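Local atomic coordinates of MstE (Scytonema sp. PCC 10023, PDB entry 6SBF), a protein that probably catalyses the protonation-initiated, class II cyclisation of an isoprenoid chain into the polycyclic scaffold of merosterol-type natural products. Residues Ala30-Phe34 with Gln299-Trp305; Leu81-Trp85 with Leu118-Ala124; Asn144-Thr149 with Gly174-Ser180; Leu272-Leu276 with Ala287-Ile292. The protein carries 1 engineered substitution. The contacts are given in a common frame with arbitrary orientation. Residues are numbered along the deposited sequence.

Contact 1: residues Ala30-Phe34 with Gln299-Trp305; sequences AAVAF and QRPNGSW
A QW motif, the QxxxGxW repeat of the squalene-hopene cyclase family, here Gln299 to Trp305, packs against residues 30-34 of helix 18-37. The repeat folds on itself first. Arg300 to Gly303 form a type I beta turn (Gly303 N to Arg300 O 2.9 Å), Arg300 N donates to Ser304 O at 2.8 Å, and the extended Gln299 side chain (t, t) reaches across so that its NE2 donates to Gly303 O at 2.9 Å; its OE1 bonds Ser27 on helix 18-37. Asn302 OD1 closes an Asx turn, accepting from Ser304 N at 3.0 Å. Gly303 has phi 97° and psi -11°; Gly303 CA and Ala31 CA are the nearest CA pair, 4.4 Å apart, and a CB on Gly303 would clash with Ala30 O. Ala31 CA makes a CA-H...O contact with Gly303 O at 3.4 Å, and Ala31 CB touches Trp305 CZ3 at 3.7 Å. Beyond them the indole packs on helix 350-363, and its NE1 bonds Leu295 O. Phe34, chi1 t, lays its ring over Ser304: Ser304 CB sits 3.6 Å from the centroid of the Phe34 ring, 7° off the normal, a CH-pi contact. No direct hydrogen bond joins the two segments; instead one water donates to Ala30 O at 2.8 Å and, weakly, to Asn302 O at 3.3 Å.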
loop_
_atom_site.group_PDB
_atom_site.type_symbol
_atom_site.label_atom_id
_atom_site.label_comp_id
_atom_site.label_asym_id
_atom_site.label_seq_id
_atom_site.Cartn_x
_atom_site.Cartn_y
_atom_site.Cartn_z
ATOM N N ALA A 30 1.164 20.660 4.259
ATOM C CA ALA A 30 -0.182 20.621 4.878
ATOM C C ALA A 30 -0.568 19.165 5.168
ATOM O O ALA A 30 -1.169 18.886 6.222
ATOM C CB ALA A 30 -1.208 21.302 3.995
ATOM N N ALA A 31 -0.204 18.245 4.288
ATOM C CA ALA A 31 -0.520 16.822 4.490
ATOM C C ALA A 31 0.294 16.244 5.631
ATOM O O ALA A 31 -0.228 15.437 6.422
ATOM C CB ALA A 31 -0.317 16.092 3.215
ATOM N N VAL A 32 1.584 16.616 5.671
ATOM C CA VAL A 32 2.416 16.115 6.775
ATOM C C VAL A 32 1.843 16.639 8.111
ATOM O O VAL A 32 1.790 15.864 9.098
ATOM C CB VAL A 32 3.867 16.559 6.570
ATOM C CG1 VAL A 32 4.694 16.384 7.825
ATOM C CG2 VAL A 32 4.478 15.831 5.379
ATOM N N ALA A 33 1.455 17.918 8.162
ATOM C CA ALA A 33 0.891 18.435 9.437
ATOM C C ALA A 33 -0.390 17.641 9.791
ATOM O O ALA A 33 -0.621 17.261 10.966
ATOM C CB ALA A 33 0.584 19.915 9.328
ATOM N N PHE A 34 -1.264 17.409 8.811
ATOM C CA PHE A 34 -2.493 16.606 9.061
ATOM C C PHE A 34 -2.124 15.245 9.623
ATOM O O PHE A 34 -2.676 14.798 10.633
ATOM C CB PHE A 34 -3.291 16.446 7.763
ATOM C CG PHE A 34 -4.416 15.438 7.844
ATOM C CD1 PHE A 34 -5.647 15.792 8.364
ATOM C CD2 PHE A 34 -4.202 14.128 7.480
ATOM C CE1 PHE A 34 -6.645 14.840 8.498
ATOM C CE2 PHE A 34 -5.207 13.177 7.609
ATOM C CZ PHE A 34 -6.402 13.540 8.159
ATOM N N GLN A 299 -6.874 18.343 -2.935
ATOM C CA GLN A 299 -6.548 18.347 -1.488
ATOM C C GLN A 299 -7.618 19.142 -0.738
ATOM O O GLN A 299 -8.036 20.209 -1.199
ATOM C CB GLN A 299 -5.169 18.968 -1.304
ATOM C CG GLN A 299 -4.618 18.755 0.110
ATOM C CD GLN A 299 -3.163 19.208 0.219
ATOM O OE1 GLN A 299 -2.690 19.961 -0.643
ATOM N NE2 GLN A 299 -2.471 18.690 1.231
ATOM N N ARG A 300 -7.996 18.635 0.431
ATOM C CA ARG A 300 -8.943 19.315 1.333
ATOM C C ARG A 300 -8.230 20.397 2.145
ATOM O O ARG A 300 -7.012 20.417 2.320
ATOM C CB ARG A 300 -9.620 18.281 2.238
ATOM C CG ARG A 300 -10.429 17.291 1.396
ATOM C CD ARG A 300 -11.474 16.486 2.088
ATOM N NE ARG A 300 -10.744 15.544 2.894
ATOM C CZ ARG A 300 -11.262 14.425 3.389
ATOM N NH1 ARG A 300 -12.544 14.133 3.155
ATOM N NH2 ARG A 300 -10.511 13.669 4.157
ATOM N N PRO A 301 -8.994 21.363 2.714
ATOM C CA PRO A 301 -8.401 22.483 3.439
ATOM C C PRO A 301 -7.537 22.067 4.633
ATOM O O PRO A 301 -6.594 22.775 4.951
ATOM C CB PRO A 301 -9.605 23.258 3.961
ATOM C CG PRO A 301 -10.603 23.025 2.871
ATOM C CD PRO A 301 -10.430 21.574 2.476
ATOM N N ASN A 302 -7.848 20.941 5.262
ATOM C CA ASN A 302 -7.123 20.409 6.431
ATOM C C ASN A 302 -5.844 19.658 6.035
ATOM O O ASN A 302 -5.159 19.162 6.943
ATOM C CB ASN A 302 -7.991 19.577 7.360
ATOM C CG ASN A 302 -8.392 18.226 6.832
ATOM O OD1 ASN A 302 -8.027 17.893 5.699
ATOM N ND2 ASN A 302 -9.083 17.477 7.676
ATOM N N GLY A 303 -5.545 19.574 4.728
ATOM C CA GLY A 303 -4.324 18.931 4.219
ATOM C C GLY A 303 -4.532 17.495 3.787
ATOM O O GLY A 303 -3.623 16.923 3.205
ATOM N N SER A 304 -5.672 16.878 4.104
ATOM C CA SER A 304 -5.967 15.483 3.744
ATOM C C SER A 304 -6.510 15.396 2.310
ATOM O O SER A 304 -6.869 16.407 1.708
ATOM C CB SER A 304 -6.952 14.897 4.700
ATOM O OG SER A 304 -8.253 15.480 4.543
ATOM N N TRP A 305 -6.537 14.180 1.819
ATOM C CA TRP A 305 -7.309 13.874 0.602
ATOM C C TRP A 305 -8.483 12.969 1.025
ATOM O O TRP A 305 -8.377 12.230 1.996
ATOM C CB TRP A 305 -6.464 13.183 -0.473
ATOM C CG TRP A 305 -5.599 14.111 -1.241
ATOM C CD1 TRP A 305 -5.883 14.704 -2.411
ATOM C CD2 TRP A 305 -4.305 14.626 -0.838
ATOM N NE1 TRP A 305 -4.936 15.591 -2.767
ATOM C CE2 TRP A 305 -3.925 15.529 -1.841
ATOM C CE3 TRP A 305 -3.428 14.399 0.214
ATOM C CZ2 TRP A 305 -2.698 16.226 -1.809
ATOM C CZ3 TRP A 305 -2.204 15.049 0.249
ATOM C CH2 TRP A 305 -1.854 15.940 -0.759
HETATM O O HOH W 1 -2.505 21.043 7.504
#

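Contact 2: residues Leu81-Trp85 with Leu118-Ala124; sequences LMQAW and LAAAVGA
Trp85 leans over the last turn and the Schellman motif that end helix 109-121, so the large side chain of this contact meets a helix terminus. Ala124 N returns to Ala119 O at 2.8 Å, Gly123 N to Ala120 O at 3.2 Å, and Gly123 takes the C-prime position with phi 74°. Val122 is the first residue to leave helical angles. Residues 81-85 are regular helix, with Trp85 N bonded to Leu81 O at 2.9 Å. The nearest CA pairs across the contact are Met82 with Val122, 6.0 Å, and Trp85 with Ala119, 6.6 Å. Trp85 (chi1 t, chi2 -117°) places its six-membered ring over Ala119 CB, 3.9 Å from the centroid and 20° off the normal, a CH-pi contact. Its CG lies 3.7 Å from Val122 CG2 and its NE1 3.4 Å from Ala124 CB. Val122 (m) fills the middle, its CG1 3.8 Å from Leu81 CB and its CB 3.8 Å from Met82 SD; the Met82 CA-CB bond points away, but in the conformer given its m, m, m chain brings SD back. Leu118 (t, p) sends CD1 to Leu81 CG at 3.8 Å and CD2 to Ala84 CB at 3.9 Å, while helix 59-69 packs against Leu81, Ala84 and Leu118. With no hydrogen bond between the segments, this is the apolar helix-on-helix packing of an alpha-alpha barrel.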
loop_
_atom_site.group_PDB
_atom_site.type_symbol
_atom_site.label_atom_id
_atom_site.label_comp_id
_atom_site.label_asym_id
_atom_site.label_seq_id
_atom_site.Cartn_x
_atom_site.Cartn_y
_atom_site.Cartn_z
ATOM N N LEU A 81 8.959 8.801 12.730
ATOM C CA LEU A 81 9.227 7.427 12.288
ATOM C C LEU A 81 9.971 6.618 13.333
ATOM O O LEU A 81 9.671 5.438 13.586
ATOM C CB LEU A 81 9.957 7.416 10.966
ATOM C CG LEU A 81 9.111 7.533 9.716
ATOM C CD1 LEU A 81 7.946 8.475 9.807
ATOM C CD2 LEU A 81 9.944 7.708 8.496
ATOM N N MET A 82 10.920 7.252 14.028
ATOM C CA MET A 82 11.636 6.583 15.138
ATOM C C MET A 82 10.616 6.204 16.234
ATOM O O MET A 82 10.683 5.103 16.768
ATOM C CB MET A 82 12.705 7.546 15.664
ATOM C CG MET A 82 13.836 7.739 14.699
ATOM S SD MET A 82 14.966 6.375 14.894
ATOM C CE MET A 82 15.966 7.056 16.224
ATOM N N GLN A 83 9.681 7.108 16.541
ATOM C CA GLN A 83 8.652 6.828 17.553
ATOM C C GLN A 83 7.741 5.678 17.084
ATOM O O GLN A 83 7.388 4.798 17.860
ATOM C CB GLN A 83 7.821 8.068 17.878
ATOM C CG GLN A 83 6.559 7.688 18.725
ATOM C CD GLN A 83 5.737 8.874 19.188
ATOM O OE1 GLN A 83 5.919 9.370 20.297
ATOM N NE2 GLN A 83 4.831 9.337 18.333
ATOM N N ALA A 84 7.373 5.680 15.807
ATOM C CA ALA A 84 6.521 4.607 15.261
ATOM C C ALA A 84 7.235 3.252 15.406
ATOM O O ALA A 84 6.581 2.262 15.757
ATOM C CB ALA A 84 6.192 4.893 13.812
ATOM N N TRP A 85 8.545 3.220 15.145
ATOM C CA TRP A 85 9.271 1.953 15.295
ATOM C C TRP A 85 9.318 1.545 16.763
ATOM O O TRP A 85 9.187 0.360 17.073
ATOM C CB TRP A 85 10.690 2.105 14.701
ATOM C CG TRP A 85 11.579 0.943 14.906
ATOM C CD1 TRP A 85 12.746 0.914 15.614
ATOM C CD2 TRP A 85 11.379 -0.411 14.440
ATOM N NE1 TRP A 85 13.251 -0.337 15.628
ATOM C CE2 TRP A 85 12.460 -1.191 14.904
ATOM C CE3 TRP A 85 10.390 -1.049 13.669
ATOM C CZ2 TRP A 85 12.581 -2.547 14.638
ATOM C CZ3 TRP A 85 10.536 -2.373 13.403
ATOM C CH2 TRP A 85 11.585 -3.126 13.894
ATOM N N LEU A 118 9.726 0.113 7.283
ATOM C CA LEU A 118 9.892 1.205 8.250
ATOM C C LEU A 118 11.197 0.999 9.044
ATOM O O LEU A 118 11.950 1.975 9.245
ATOM C CB LEU A 118 8.666 1.304 9.152
ATOM C CG LEU A 118 8.772 2.369 10.249
ATOM C CD1 LEU A 118 9.106 3.761 9.781
ATOM C CD2 LEU A 118 7.512 2.426 11.064
ATOM N N ALA A 119 11.452 -0.213 9.470
ATOM C CA ALA A 119 12.697 -0.533 10.208
ATOM C C ALA A 119 13.899 -0.080 9.378
ATOM O O ALA A 119 14.823 0.534 9.934
ATOM C CB ALA A 119 12.775 -1.998 10.538
ATOM N N ALA A 120 13.907 -0.329 8.080
ATOM C CA ALA A 120 15.041 0.077 7.237
ATOM C C ALA A 120 15.190 1.593 7.295
ATOM O O ALA A 120 16.354 2.109 7.352
ATOM C CB ALA A 120 14.900 -0.457 5.837
ATOM N N ALA A 121 14.115 2.346 7.233
ATOM C CA ALA A 121 14.195 3.827 7.220
ATOM C C ALA A 121 14.797 4.375 8.506
ATOM O O ALA A 121 15.368 5.468 8.483
ATOM C CB ALA A 121 12.813 4.405 6.981
ATOM N N VAL A 122 14.658 3.655 9.606
ATOM C CA VAL A 122 15.179 4.134 10.903
ATOM C C VAL A 122 16.431 3.336 11.316
ATOM O O VAL A 122 16.812 3.432 12.486
ATOM C CB VAL A 122 14.080 4.152 11.979
ATOM C CG1 VAL A 122 12.956 5.101 11.572
ATOM C CG2 VAL A 122 13.585 2.738 12.305
ATOM N N GLY A 123 17.081 2.624 10.406
ATOM C CA GLY A 123 18.373 2.010 10.680
ATOM C C GLY A 123 18.282 0.801 11.568
ATOM O O GLY A 123 19.267 0.410 12.164
ATOM N N ALA A 124 17.105 0.156 11.558
ATOM C CA ALA A 124 16.828 -1.003 12.426
ATOM C C ALA A 124 16.632 -2.302 11.646
ATOM O O ALA A 124 16.217 -3.313 12.247
ATOM C CB ALA A 124 15.623 -0.735 13.264
#

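Contact 3: residues Asn144-Thr149 with Gly174-Ser180; sequences NGGIAT and GAHTCVS
Three hydrogen bonds join the loop 144-149 to the start of helix 177-183, at the N-terminal end of a helix of the alpha-alpha barrel. Thr149 OG1 and His176 ND1 lie 2.7 Å apart, the hydroxyl near the ring plane; His176 N donates to Ile147 O at 2.9 Å, and Ile147 N donates to Ser180 OG at 2.9 Å. Ser180 (m) in turn gives its OG proton to His176 O, 2.8 Å, an acceptor shared with Ser180 N at 2.9 Å. His176 occupies the N-cap position, with chi1 m. The nearest CA pair is Ala148 with Ala175, 4.1 Å, where CA-H...O contacts run from Ala175 CA to Ile147 O (3.5 Å) and from Ala148 CA to Gly174 O (3.3 Å). Asn144 OD1 makes an Asx turn to Gly146 N, 2.9 Å, and touches Ala175 CB at 3.3 Å. A CB on Gly146 would collide with Ala175 CB. Ile147 CG2 meets Val179 CG1 at 3.8 Å. Around them Tyr210 stacks on His176, and Trp211 meets that imidazole edge-to-face while its NE1 bonds Thr149 OG1. Both polar groups of the Ile147 backbone are thus satisfied, by the N-cap residue and a first-turn side chain; these directed bonds set the loop's register on the helix start.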
loop_
_atom_site.group_PDB
_atom_site.type_symbol
_atom_site.label_atom_id
_atom_site.label_comp_id
_atom_site.label_asym_id
_atom_site.label_seq_id
_atom_site.Cartn_x
_atom_site.Cartn_y
_atom_site.Cartn_z
ATOM N N ASN A 144 4.317 -22.047 -4.950
ATOM C CA ASN A 144 4.247 -21.359 -6.290
ATOM C C ASN A 144 5.110 -20.103 -6.363
ATOM O O ASN A 144 5.152 -19.453 -7.457
ATOM C CB ASN A 144 2.871 -20.799 -6.675
ATOM C CG ASN A 144 2.336 -19.683 -5.792
ATOM O OD1 ASN A 144 3.018 -18.988 -4.995
ATOM N ND2 ASN A 144 1.053 -19.494 -5.988
ATOM N N GLY A 145 5.857 -19.850 -5.327
ATOM C CA GLY A 145 6.925 -18.830 -5.288
ATOM C C GLY A 145 6.540 -17.461 -4.760
ATOM O O GLY A 145 7.491 -16.569 -4.769
ATOM N N GLY A 146 5.266 -17.263 -4.418
ATOM C CA GLY A 146 4.704 -16.058 -3.766
ATOM C C GLY A 146 4.579 -16.165 -2.241
ATOM O O GLY A 146 4.966 -17.171 -1.632
ATOM N N ILE A 147 4.071 -15.107 -1.639
ATOM C CA ILE A 147 3.878 -15.095 -0.198
ATOM C C ILE A 147 2.395 -14.979 0.134
ATOM O O ILE A 147 1.657 -14.209 -0.523
ATOM C CB ILE A 147 4.750 -14.018 0.441
ATOM C CG1 ILE A 147 4.978 -14.317 1.904
ATOM C CG2 ILE A 147 4.159 -12.716 0.204
ATOM C CD1 ILE A 147 6.242 -13.695 2.419
ATOM N N ALA A 148 1.989 -15.753 1.126
ATOM C CA ALA A 148 0.608 -15.759 1.651
ATOM C C ALA A 148 0.488 -14.753 2.812
ATOM O O ALA A 148 1.390 -14.637 3.625
ATOM C CB ALA A 148 0.179 -17.118 2.092
ATOM N N THR A 149 -0.664 -14.126 2.943
ATOM C CA THR A 149 -0.912 -13.153 4.022
ATOM C C THR A 149 -0.927 -13.871 5.368
ATOM O O THR A 149 -0.272 -13.419 6.338
ATOM C CB THR A 149 -2.232 -12.416 3.813
ATOM O OG1 THR A 149 -2.170 -11.643 2.615
ATOM C CG2 THR A 149 -2.543 -11.461 4.943
ATOM N N GLY A 174 -3.564 -18.408 0.644
ATOM C CA GLY A 174 -2.790 -18.618 -0.585
ATOM C C GLY A 174 -1.834 -17.485 -0.840
ATOM O O GLY A 174 -1.947 -16.400 -0.259
ATOM N N ALA A 175 -0.976 -17.685 -1.831
ATOM C CA ALA A 175 -0.098 -16.615 -2.307
ATOM C C ALA A 175 -0.937 -15.441 -2.785
ATOM O O ALA A 175 -1.896 -15.653 -3.563
ATOM C CB ALA A 175 0.829 -17.111 -3.370
ATOM N N HIS A 176 -0.541 -14.237 -2.430
ATOM C CA HIS A 176 -1.244 -12.982 -2.773
ATOM C C HIS A 176 -0.301 -12.071 -3.543
ATOM O O HIS A 176 0.806 -11.801 -3.061
ATOM C CB HIS A 176 -1.737 -12.300 -1.510
ATOM C CG HIS A 176 -2.762 -13.109 -0.816
ATOM N ND1 HIS A 176 -2.871 -13.208 0.561
ATOM C CD2 HIS A 176 -3.761 -13.877 -1.335
ATOM C CE1 HIS A 176 -3.915 -13.997 0.847
ATOM N NE2 HIS A 176 -4.499 -14.421 -0.310
ATOM N N THR A 177 -0.698 -11.561 -4.691
ATOM C CA THR A 177 0.232 -10.773 -5.500
ATOM C C THR A 177 0.504 -9.410 -4.878
ATOM O O THR A 177 1.643 -8.915 -4.960
ATOM C CB THR A 177 -0.323 -10.706 -6.914
ATOM O OG1 THR A 177 -0.566 -12.049 -7.398
ATOM C CG2 THR A 177 0.630 -10.037 -7.867
ATOM N N CYS A 178 -0.484 -8.802 -4.258
ATOM C CA CYS A 178 -0.366 -7.501 -3.590
ATOM C C CYS A 178 0.675 -7.612 -2.442
ATOM O O CYS A 178 1.568 -6.774 -2.316
ATOM C CB CYS A 178 -1.722 -7.031 -3.065
ATOM S SG CYS A 178 -2.673 -8.275 -2.137
ATOM N N VAL A 179 0.561 -8.643 -1.618
ATOM C CA VAL A 179 1.470 -8.859 -0.485
ATOM C C VAL A 179 2.832 -9.246 -1.019
ATOM O O VAL A 179 3.869 -8.732 -0.514
ATOM C CB VAL A 179 0.920 -9.905 0.468
ATOM C CG1 VAL A 179 1.873 -10.109 1.655
ATOM C CG2 VAL A 179 -0.456 -9.494 0.933
ATOM N N SER A 180 2.931 -10.077 -2.035
ATOM C CA SER A 180 4.210 -10.471 -2.632
ATOM C C SER A 180 4.926 -9.233 -3.190
ATOM O O SER A 180 6.152 -9.077 -2.991
ATOM C CB SER A 180 3.968 -11.509 -3.721
ATOM O OG SER A 180 3.423 -12.705 -3.202
#

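Contact 4: residues Leu272-Leu276 with Ala287-Ile292; sequences LRLLL and ARAAAI
Arg288 dominates this helical hairpin through its conformation. From helix 282-298 it leaves with chi1 m, chi2 t and chi3 m, and chi4 of -85° turns the guanidinium so that NH1 donates to Leu275 O at 3.1 Å, the oxygen lying near the guanidinium plane. Its aliphatic part does separate work: CG touches Leu272 CD1 at 3.7 Å and Leu275 CB at 3.6 Å, and CD meets Leu276 CD2 at 3.4 Å. Leu272 (t, p) spreads its methyls along the opposing helix, CD1 4.4 Å from Ala291 CB and CD2 4.0 Å from CG1 of Ile292 (m, t). Leu275, in the m, t rotamer, brings CD1 to 4.1 Å from Ala287 CB; Leu276 has the same rotamer. The nearest CA atoms are those of Leu272 and Arg288, 6.0 Å apart, and the pairing runs antiparallel: Leu272 faces Ala291 and Ile292, Leu275 faces Ala287. Helix 350-363 packs on Leu272, Leu276 and Ile292. Such adjacent helix pairs build an alpha-alpha barrel. Arg288 NH2 bonds Met366 O, so the guanidinium serves two main-chain carbonyls, one on the partner segment and one on the C-terminal tail, joining polar anchorage to an otherwise aliphatic interface of leucine, alanine and isoleucine.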
loop_
_atom_site.group_PDB
_atom_site.type_symbol
_atom_site.label_atom_id
_atom_site.label_comp_id
_atom_site.label_asym_id
_atom_site.label_seq_id
_atom_site.Cartn_x
_atom_site.Cartn_y
_atom_site.Cartn_z
ATOM N N LEU A 272 0.683 7.411 -10.251
ATOM C CA LEU A 272 1.772 8.422 -10.333
ATOM C C LEU A 272 3.091 7.742 -9.953
ATOM O O LEU A 272 4.109 7.947 -10.681
ATOM C CB LEU A 272 1.405 9.617 -9.484
ATOM C CG LEU A 272 2.460 10.709 -9.370
ATOM C CD1 LEU A 272 2.894 11.179 -10.744
ATOM C CD2 LEU A 272 1.957 11.853 -8.513
ATOM N N ARG A 273 3.116 6.928 -8.904
ATOM C CA ARG A 273 4.352 6.229 -8.539
ATOM C C ARG A 273 4.776 5.295 -9.701
ATOM O O ARG A 273 5.976 5.249 -10.020
ATOM C CB ARG A 273 4.160 5.407 -7.281
ATOM C CG ARG A 273 4.254 6.251 -6.067
ATOM C CD ARG A 273 4.248 5.450 -4.774
ATOM N NE ARG A 273 5.267 4.404 -4.557
ATOM C CZ ARG A 273 5.618 3.940 -3.348
ATOM N NH1 ARG A 273 5.219 4.545 -2.249
ATOM N NH2 ARG A 273 6.375 2.859 -3.235
ATOM N N LEU A 274 3.847 4.570 -10.278
ATOM C CA LEU A 274 4.171 3.677 -11.416
ATOM C C LEU A 274 4.820 4.478 -12.548
ATOM O O LEU A 274 5.829 4.024 -13.147
ATOM C CB LEU A 274 2.896 2.991 -11.872
ATOM C CG LEU A 274 2.986 2.170 -13.162
ATOM C CD1 LEU A 274 3.986 1.057 -13.125
ATOM C CD2 LEU A 274 1.581 1.603 -13.450
ATOM N N LEU A 275 4.300 5.634 -12.843
ATOM C CA LEU A 275 4.755 6.456 -13.993
ATOM C C LEU A 275 6.159 7.056 -13.738
ATOM O O LEU A 275 6.785 7.491 -14.684
ATOM C CB LEU A 275 3.754 7.554 -14.339
ATOM C CG LEU A 275 2.396 7.064 -14.874
ATOM C CD1 LEU A 275 1.454 8.235 -14.966
ATOM C CD2 LEU A 275 2.544 6.341 -16.185
ATOM N N LEU A 276 6.653 7.045 -12.499
ATOM C CA LEU A 276 8.030 7.498 -12.208
ATOM C C LEU A 276 9.035 6.480 -12.706
ATOM O O LEU A 276 10.247 6.806 -12.700
ATOM C CB LEU A 276 8.179 7.715 -10.723
ATOM C CG LEU A 276 7.348 8.887 -10.194
ATOM C CD1 LEU A 276 7.435 8.912 -8.708
ATOM C CD2 LEU A 276 7.903 10.205 -10.760
ATOM N N ALA A 287 1.804 13.089 -18.419
ATOM C CA ALA A 287 0.780 12.409 -17.616
ATOM C C ALA A 287 1.055 12.631 -16.135
ATOM O O ALA A 287 0.143 12.907 -15.360
ATOM C CB ALA A 287 0.770 10.953 -17.991
ATOM N N ARG A 288 2.312 12.491 -15.739
ATOM C CA ARG A 288 2.651 12.795 -14.343
ATOM C C ARG A 288 2.299 14.229 -13.955
ATOM O O ARG A 288 1.778 14.466 -12.825
ATOM C CB ARG A 288 4.118 12.526 -14.040
ATOM C CG ARG A 288 4.478 11.053 -14.110
ATOM C CD ARG A 288 5.776 10.706 -13.387
ATOM N NE ARG A 288 6.861 11.608 -13.786
ATOM C CZ ARG A 288 7.651 11.476 -14.850
ATOM N NH1 ARG A 288 7.793 10.321 -15.476
ATOM N NH2 ARG A 288 8.388 12.502 -15.207
ATOM N N ALA A 289 2.612 15.192 -14.802
ATOM C CA ALA A 289 2.316 16.595 -14.531
ATOM C C ALA A 289 0.818 16.774 -14.354
ATOM O O ALA A 289 0.375 17.521 -13.475
ATOM C CB ALA A 289 2.844 17.445 -15.660
ATOM N N ALA A 290 0.016 16.098 -15.179
ATOM C CA ALA A 290 -1.467 16.181 -15.077
ATOM C C ALA A 290 -1.962 15.589 -13.754
ATOM O O ALA A 290 -2.827 16.180 -13.104
ATOM C CB ALA A 290 -2.141 15.538 -16.303
ATOM N N ALA A 291 -1.411 14.452 -13.363
ATOM C CA ALA A 291 -1.776 13.763 -12.114
ATOM C C ALA A 291 -1.413 14.646 -10.919
ATOM O O ALA A 291 -2.197 14.783 -9.963
ATOM C CB ALA A 291 -1.092 12.438 -12.029
ATOM N N ILE A 292 -0.229 15.244 -10.967
ATOM C CA ILE A 292 0.184 16.173 -9.875
ATOM C C ILE A 292 -0.855 17.296 -9.800
ATOM O O ILE A 292 -1.298 17.665 -8.679
ATOM C CB ILE A 292 1.615 16.699 -10.106
ATOM C CG1 ILE A 292 2.632 15.588 -9.894
ATOM C CG2 ILE A 292 1.885 17.895 -9.211
ATOM C CD1 ILE A 292 4.020 15.942 -10.437
#

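In the fold
From the N terminus, helix 18-37 supplies the first half of contact 1, which closes only at 299-305, after 264 intervening residues. The other three contacts nest inside that long loop and follow one another in series: contact 2 joins helices 75-90 and 109-121, contact 3 brings the loop after helix 128-138 back to helix 177-183, and contact 4 pairs helix 265-275 with helix 282-298, just ahead of the loop that completes contact 1. None touch. Contacts 1 and 3 lie on opposite sides of the chain's centre, their centres about 34 Å apart. Three local closures are therefore enclosed by one long-range closure, with helix 350-363 packing on both contacts 1 and 4.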